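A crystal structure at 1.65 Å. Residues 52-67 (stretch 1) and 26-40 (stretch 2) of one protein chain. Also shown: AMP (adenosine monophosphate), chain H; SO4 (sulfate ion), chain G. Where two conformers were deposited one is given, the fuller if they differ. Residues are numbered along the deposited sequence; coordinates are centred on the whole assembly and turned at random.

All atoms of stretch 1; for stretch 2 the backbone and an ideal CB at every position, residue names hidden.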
# COMPACT_ATOMS: atom_id res chain seq x y z
N TRP A 52 8.15 4.70 27.78
CA TRP A 52 8.11 6.14 27.49
C TRP A 52 7.52 6.43 26.11
O TRP A 52 7.05 7.56 25.84
CB TRP A 52 9.52 6.77 27.61
CG TRP A 52 10.61 5.96 26.96
CD1 TRP A 52 11.44 5.07 27.58
CD2 TRP A 52 10.99 5.95 25.57
NE1 TRP A 52 12.30 4.52 26.68
CE2 TRP A 52 12.05 5.05 25.44
CE3 TRP A 52 10.55 6.65 24.44
CZ2 TRP A 52 12.68 4.80 24.22
CZ3 TRP A 52 11.19 6.39 23.21
CH2 TRP A 52 12.24 5.49 23.13
N PHE A 53 7.54 5.45 25.21
CA PHE A 53 6.95 5.65 23.87
C PHE A 53 5.42 5.67 23.94
O PHE A 53 4.77 6.49 23.31
CB PHE A 53 7.42 4.54 22.94
CG PHE A 53 7.00 4.74 21.50
CD1 PHE A 53 7.77 5.55 20.65
CD2 PHE A 53 5.87 4.13 21.00
CE1 PHE A 53 7.37 5.74 19.33
CE2 PHE A 53 5.49 4.33 19.69
CZ PHE A 53 6.24 5.14 18.86
N ILE A 54 4.85 4.79 24.76
CA ILE A 54 3.39 4.63 24.80
C ILE A 54 2.75 5.30 26.02
O ILE A 54 1.53 5.34 26.12
CB ILE A 54 3.00 3.16 24.81
CG1 ILE A 54 3.52 2.48 26.08
CG2 ILE A 54 3.47 2.44 23.50
CD1 ILE A 54 2.98 1.05 26.30
N ALA A 55 3.56 5.80 26.96
CA ALA A 55 3.04 6.25 28.25
C ALA A 55 1.90 7.27 28.19
O ALA A 55 0.99 7.24 29.03
CB ALA A 55 4.16 6.82 29.09
N SER A 56 1.96 8.17 27.21
CA SER A 56 0.97 9.23 27.11
C SER A 56 -0.30 8.82 26.36
O SER A 56 -1.28 9.56 26.34
CB SER A 56 1.60 10.40 26.36
OG SER A 56 1.81 9.99 25.00
N PHE A 57 -0.27 7.69 25.68
CA PHE A 57 -1.34 7.32 24.76
C PHE A 57 -2.67 7.17 25.50
O PHE A 57 -2.71 6.69 26.64
CB PHE A 57 -1.05 5.98 24.05
CG PHE A 57 0.05 6.03 23.00
CD1 PHE A 57 0.86 7.15 22.82
CD2 PHE A 57 0.24 4.93 22.19
CE1 PHE A 57 1.87 7.14 21.84
CE2 PHE A 57 1.22 4.88 21.23
CZ PHE A 57 2.05 6.00 21.04
N PRO A 58 -3.76 7.58 24.86
CA PRO A 58 -5.10 7.36 25.41
C PRO A 58 -5.47 5.87 25.32
O PRO A 58 -4.79 5.12 24.63
CB PRO A 58 -5.99 8.18 24.48
CG PRO A 58 -5.28 8.14 23.17
CD PRO A 58 -3.81 8.20 23.53
N THR A 59 -6.48 5.44 26.05
CA THR A 59 -6.84 4.04 26.07
C THR A 59 -7.79 3.67 24.93
O THR A 59 -8.12 2.50 24.72
CB THR A 59 -7.35 3.56 27.44
OG1 THR A 59 -8.34 4.46 27.92
CG2 THR A 59 -6.19 3.54 28.46
N THR A 60 -8.21 4.68 24.16
CA THR A 60 -9.01 4.43 22.96
C THR A 60 -8.19 3.55 22.02
O THR A 60 -7.01 3.82 21.80
CB THR A 60 -9.31 5.75 22.26
OG1 THR A 60 -10.00 6.62 23.17
CG2 THR A 60 -10.14 5.54 21.03
N ALA A 61 -8.77 2.48 21.49
CA ALA A 61 -8.05 1.66 20.52
C ALA A 61 -7.77 2.45 19.25
O ALA A 61 -8.61 3.23 18.80
CB ALA A 61 -8.83 0.42 20.20
N MSE A 62 -6.58 2.25 18.70
CA MSE A 62 -6.15 2.98 17.52
C MSE A 62 -5.43 2.08 16.51
O MSE A 62 -4.69 1.18 16.89
CB MSE A 62 -5.18 4.14 17.92
CG MSE A 62 -5.82 5.17 18.93
SE MSE A 62 -4.60 6.61 19.36
CE MSE A 62 -3.48 5.61 20.61
N ASP A 63 -5.63 2.35 15.22
CA ASP A 63 -4.94 1.69 14.12
C ASP A 63 -4.00 2.69 13.48
O ASP A 63 -4.41 3.77 13.18
CB ASP A 63 -5.95 1.27 13.08
CG ASP A 63 -6.07 -0.19 12.95
OD1 ASP A 63 -6.49 -0.85 13.91
OD2 ASP A 63 -5.79 -0.69 11.85
N GLY A 64 -2.74 2.32 13.26
CA GLY A 64 -1.79 3.23 12.66
C GLY A 64 -0.59 2.53 12.07
O GLY A 64 -0.52 1.29 12.03
N GLU A 65 0.33 3.35 11.59
CA GLU A 65 1.58 2.85 11.01
C GLU A 65 2.74 3.34 11.88
O GLU A 65 2.83 4.55 12.14
CB GLU A 65 1.80 3.44 9.61
CG GLU A 65 1.01 2.81 8.52
CD GLU A 65 1.40 1.39 8.13
OE1 GLU A 65 2.60 1.06 7.92
OE2 GLU A 65 0.46 0.64 7.87
N LEU A 66 3.61 2.44 12.33
CA LEU A 66 4.88 2.86 12.92
C LEU A 66 5.73 3.31 11.73
O LEU A 66 5.95 2.54 10.78
CB LEU A 66 5.53 1.72 13.68
CG LEU A 66 4.70 1.16 14.84
CD1 LEU A 66 5.32 -0.10 15.40
CD2 LEU A 66 4.55 2.20 15.94
N TRP A 67 6.21 4.54 11.78
CA TRP A 67 6.85 5.14 10.62
C TRP A 67 7.77 6.27 11.05
O TRP A 67 7.50 6.98 12.03
CB TRP A 67 5.74 5.67 9.73
CG TRP A 67 6.08 6.33 8.41
CD1 TRP A 67 6.29 5.71 7.20
CD2 TRP A 67 6.09 7.74 8.15
NE1 TRP A 67 6.45 6.68 6.20
CE2 TRP A 67 6.31 7.92 6.76
CE3 TRP A 67 5.92 8.87 8.94
CZ2 TRP A 67 6.39 9.19 6.18
CZ3 TRP A 67 6.00 10.12 8.35
CH2 TRP A 67 6.21 10.26 6.99
N UNK A 26 -0.46 7.06 1.65
CA UNK A 26 -0.16 5.67 1.98
C UNK A 26 1.28 5.62 2.52
O UNK A 26 2.21 5.95 1.81
CB UNK A 26 -0.33 4.76 0.76
N UNK A 27 1.44 5.21 3.78
CA UNK A 27 2.77 5.23 4.40
C UNK A 27 3.37 3.83 4.39
O UNK A 27 2.69 2.85 4.65
CB UNK A 27 2.70 5.77 5.83
N UNK A 28 4.66 3.75 4.06
CA UNK A 28 5.37 2.47 4.01
C UNK A 28 6.05 2.27 5.37
O UNK A 28 7.24 2.58 5.55
CB UNK A 28 6.39 2.43 2.87
N UNK A 29 5.28 1.77 6.30
CA UNK A 29 5.78 1.47 7.64
C UNK A 29 5.38 0.09 8.10
O UNK A 29 5.16 -0.81 7.29
CB UNK A 29 5.27 2.51 8.64
N UNK A 30 5.28 -0.06 9.42
CA UNK A 30 4.85 -1.30 10.02
C UNK A 30 3.52 -1.06 10.70
O UNK A 30 3.44 -0.21 11.59
CB UNK A 30 5.89 -1.83 11.01
N UNK A 31 2.49 -1.78 10.28
CA UNK A 31 1.18 -1.58 10.87
C UNK A 31 1.17 -2.00 12.32
O UNK A 31 1.76 -3.01 12.68
CB UNK A 31 0.11 -2.35 10.09
N UNK A 32 0.48 -1.23 13.16
CA UNK A 32 0.33 -1.57 14.57
C UNK A 32 -1.09 -1.26 15.02
O UNK A 32 -1.66 -0.24 14.63
CB UNK A 32 1.35 -0.81 15.43
N UNK A 33 -1.64 -2.14 15.84
CA UNK A 33 -2.92 -1.96 16.47
C UNK A 33 -2.67 -1.70 17.95
O UNK A 33 -2.05 -2.51 18.65
CB UNK A 33 -3.83 -3.17 16.25
N UNK A 34 -3.14 -0.55 18.40
CA UNK A 34 -3.11 -0.19 19.82
C UNK A 34 -4.40 -0.59 20.46
O UNK A 34 -5.47 -0.12 20.10
CB UNK A 34 -2.86 1.31 20.02
N UNK A 35 -4.30 -1.51 21.43
CA UNK A 35 -5.50 -2.05 22.01
C UNK A 35 -5.93 -1.32 23.28
O UNK A 35 -6.86 -1.78 23.95
CB UNK A 35 -5.30 -3.54 22.31
N UNK A 36 -5.24 -0.23 23.61
CA UNK A 36 -5.47 0.51 24.83
C UNK A 36 -4.35 0.40 25.85
O UNK A 36 -4.25 1.22 26.75
CB UNK A 36 -6.78 0.04 25.47
N UNK A 37 -3.48 -0.59 25.68
CA UNK A 37 -2.32 -0.72 26.56
C UNK A 37 -1.04 -1.26 25.92
O UNK A 37 0.01 -1.20 26.53
CB UNK A 37 -2.70 -1.63 27.73
N UNK A 38 -1.13 -1.77 24.69
CA UNK A 38 0.04 -2.31 24.00
C UNK A 38 -0.19 -2.21 22.48
O UNK A 38 -1.35 -2.11 22.03
CB UNK A 38 0.30 -3.76 24.42
N UNK A 39 0.90 -2.25 21.74
CA UNK A 39 0.90 -2.23 20.28
C UNK A 39 1.08 -3.65 19.76
O UNK A 39 1.99 -4.37 20.21
CB UNK A 39 2.00 -1.31 19.74
N UNK A 40 0.24 -4.03 18.81
CA UNK A 40 0.20 -5.38 18.27
C UNK A 40 0.39 -5.38 16.75
O UNK A 40 -0.24 -4.59 16.04
CB UNK A 40 -1.12 -6.05 18.64
P AMP H . 0.20 -1.16 0.65
O1P AMP H . -0.39 -1.99 -0.46
O2P AMP H . 1.53 -1.45 1.31
O5' AMP H . -0.95 -0.96 1.72
C5' AMP H . -0.62 -0.08 2.77
C4' AMP H . -1.03 -0.75 4.04
O4' AMP H . -0.78 0.08 5.15
C3' AMP H . -2.50 -1.00 3.95
O3' AMP H . -2.66 -2.34 4.44
C2' AMP H . -3.11 0.02 4.87
O2' AMP H . -4.13 -0.78 5.47
C1' AMP H . -1.96 0.58 5.76
N9 AMP H . -1.82 2.07 5.60
C8 AMP H . -0.72 2.84 5.33
N7 AMP H . -1.02 4.16 5.22
C5 AMP H . -2.34 4.24 5.48
C6 AMP H . -3.33 5.32 5.49
N6 AMP H . -2.94 6.58 5.25
N1 AMP H . -4.59 4.98 5.79
C2 AMP H . -5.00 3.71 5.97
N3 AMP H . -4.17 2.68 5.97
C4 AMP H . -2.86 2.88 5.72
S SO4 G . -12.96 3.00 21.89
O1 SO4 G . -12.96 4.19 22.78
O2 SO4 G . -14.10 2.17 22.33
O3 SO4 G . -13.21 3.46 20.45
O4 SO4 G . -11.67 2.22 22.05

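Position 26 points its CB away from stretch 1, and the AMP phosphate lies several ångströms off. A long basic chain would suit. K26 is t at chi1 to chi3 and m at chi4, with NZ covalently bonded to AMP P at 1.9 Å.

At position 27 the CB points toward stretch 1, 3.8 Å from W67 CD1 and over the indole face. An aliphatic residue fits. L27 places its CB 4.0 Å from the centroid of the W67 five-membered ring, a CH-pi contact.

Position 28 points away, so many residues are possible. It is D28. One water accepts from both D28 N and W67 NE1.

Position 29 leaves no room. An ideal CB would lie 2.2 Å from L66 O, so glycine is expected. G29 N makes a weak hydrogen bond to E65 OE1 at 3.2 Å.

Position 30 pairs with L66 in the antiparallel sheet, on the same face as the L66 side chain. Any apolar residue would do. I30 CB lies 4.4 Å from L66 CB.

Position 31 lies on the face of D63 and E65, two acids. A basic residue is favoured. R31 runs out extended to D63, where a salt bridge joins R31 NH2 to D63 OD2 at 2.2 Å, a very short distance.

At position 32 the CB is 3.9 Å from L66 CG and the partner is G64. Small or apolar residues suit it. A32 adds just its methyl, while A32 N donates to G64 O at 2.9 Å.

Position 33 shares the face of D63. Several large residues could fit. Y33 brings its ring edge to D63, with Y33 CD1 3.2 Å from D63 OD1.

Position 34 faces a hollow lined by I54, F57 and M62, with the P58 carbonyl at its rim. A large apolar residue with a donor would use both. W34 NE1 donates to P58 O at 2.8 Å. F57 turns its edge to the indole face, and M62 CE lies 3.3 Å from W34 CD1.

Position 35 points away, so many residues would suit; it is N35, whose OD1 accepts from the backbone N of positions 37 and 38.

Position 36 has positive phi, and a CB would clash with T59 O and the preceding carbonyl. Glycine is called for, and G36 is found.

Positions 37 and 38 point away and are loosely constrained: H37 and Q38.

Position 39 points toward stretch 1 near I54, F53 and L66. An aliphatic residue fits. L39 CD1 reaches I54 CG2 at 4.0 Å.

Position 40 is out of reach, so stretch 1 sets no limit and many residues would suit; it is I40.

Stretch 2 (26-40) KLDGIRAYWNGHQLI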
# COMPACT_ATOMS: atom_id res chain seq x y z
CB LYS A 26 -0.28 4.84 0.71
CG LYS A 26 -0.19 3.33 0.87
CD LYS A 26 -0.38 2.70 -0.52
CE LYS A 26 -0.63 1.18 -0.42
NZ LYS A 26 0.66 0.62 0.01
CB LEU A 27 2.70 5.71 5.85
CG LEU A 27 2.09 7.08 6.07
CD1 LEU A 27 2.22 7.50 7.55
CD2 LEU A 27 2.73 8.11 5.15
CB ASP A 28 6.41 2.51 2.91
CG ASP A 28 7.00 1.14 2.59
OD1 ASP A 28 6.42 0.08 2.92
OD2 ASP A 28 8.04 1.13 1.93
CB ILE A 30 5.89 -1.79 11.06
CG1 ILE A 30 7.18 -2.23 10.35
CG2 ILE A 30 5.34 -2.95 11.88
CD1 ILE A 30 7.02 -3.46 9.46
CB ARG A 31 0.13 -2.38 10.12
CG ARG A 31 -1.27 -1.98 10.52
CD ARG A 31 -2.34 -2.64 9.69
NE ARG A 31 -3.65 -2.24 10.16
CZ ARG A 31 -4.71 -2.08 9.39
NH1 ARG A 31 -4.65 -2.32 8.11
NH2 ARG A 31 -5.84 -1.70 9.93
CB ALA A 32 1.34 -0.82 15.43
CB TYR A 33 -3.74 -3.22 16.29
CG TYR A 33 -5.04 -3.26 17.04
CD1 TYR A 33 -6.14 -2.63 16.56
CD2 TYR A 33 -5.17 -3.98 18.21
CE1 TYR A 33 -7.37 -2.69 17.25
CE2 TYR A 33 -6.37 -4.05 18.89
CZ TYR A 33 -7.45 -3.38 18.42
OH TYR A 33 -8.66 -3.42 19.07
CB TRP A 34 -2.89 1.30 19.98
CG TRP A 34 -3.04 1.86 21.35
CD1 TRP A 34 -4.10 2.56 21.82
CD2 TRP A 34 -2.11 1.79 22.44
NE1 TRP A 34 -3.90 2.95 23.12
CE2 TRP A 34 -2.68 2.49 23.53
CE3 TRP A 34 -0.85 1.22 22.60
CZ2 TRP A 34 -2.03 2.61 24.75
CZ3 TRP A 34 -0.21 1.36 23.80
CH2 TRP A 34 -0.80 2.04 24.87
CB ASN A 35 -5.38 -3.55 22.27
CG ASN A 35 -4.39 -3.90 23.37
OD1 ASN A 35 -3.78 -3.04 23.94
ND2 ASN A 35 -4.26 -5.19 23.66
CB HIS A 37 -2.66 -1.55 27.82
CG HIS A 37 -3.10 -2.95 27.52
ND1 HIS A 37 -4.40 -3.28 27.22
CD2 HIS A 37 -2.41 -4.11 27.52
CE1 HIS A 37 -4.50 -4.58 27.02
NE2 HIS A 37 -3.30 -5.11 27.20
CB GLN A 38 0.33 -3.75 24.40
CG GLN A 38 -0.74 -4.69 23.96
CD GLN A 38 -0.83 -6.01 24.74
OE1 GLN A 38 -1.76 -6.80 24.53
NE2 GLN A 38 0.11 -6.26 25.66
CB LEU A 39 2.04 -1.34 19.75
CG LEU A 39 1.88 0.14 20.05
CD1 LEU A 39 3.17 0.89 19.79
CD2 LEU A 39 0.76 0.73 19.21
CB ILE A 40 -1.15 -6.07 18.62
CG1 ILE A 40 -1.39 -6.01 20.16
CG2 ILE A 40 -1.20 -7.47 18.06
CD1 ILE A 40 -2.66 -6.53 20.58
O HOH W 1 6.25 6.02 3.29
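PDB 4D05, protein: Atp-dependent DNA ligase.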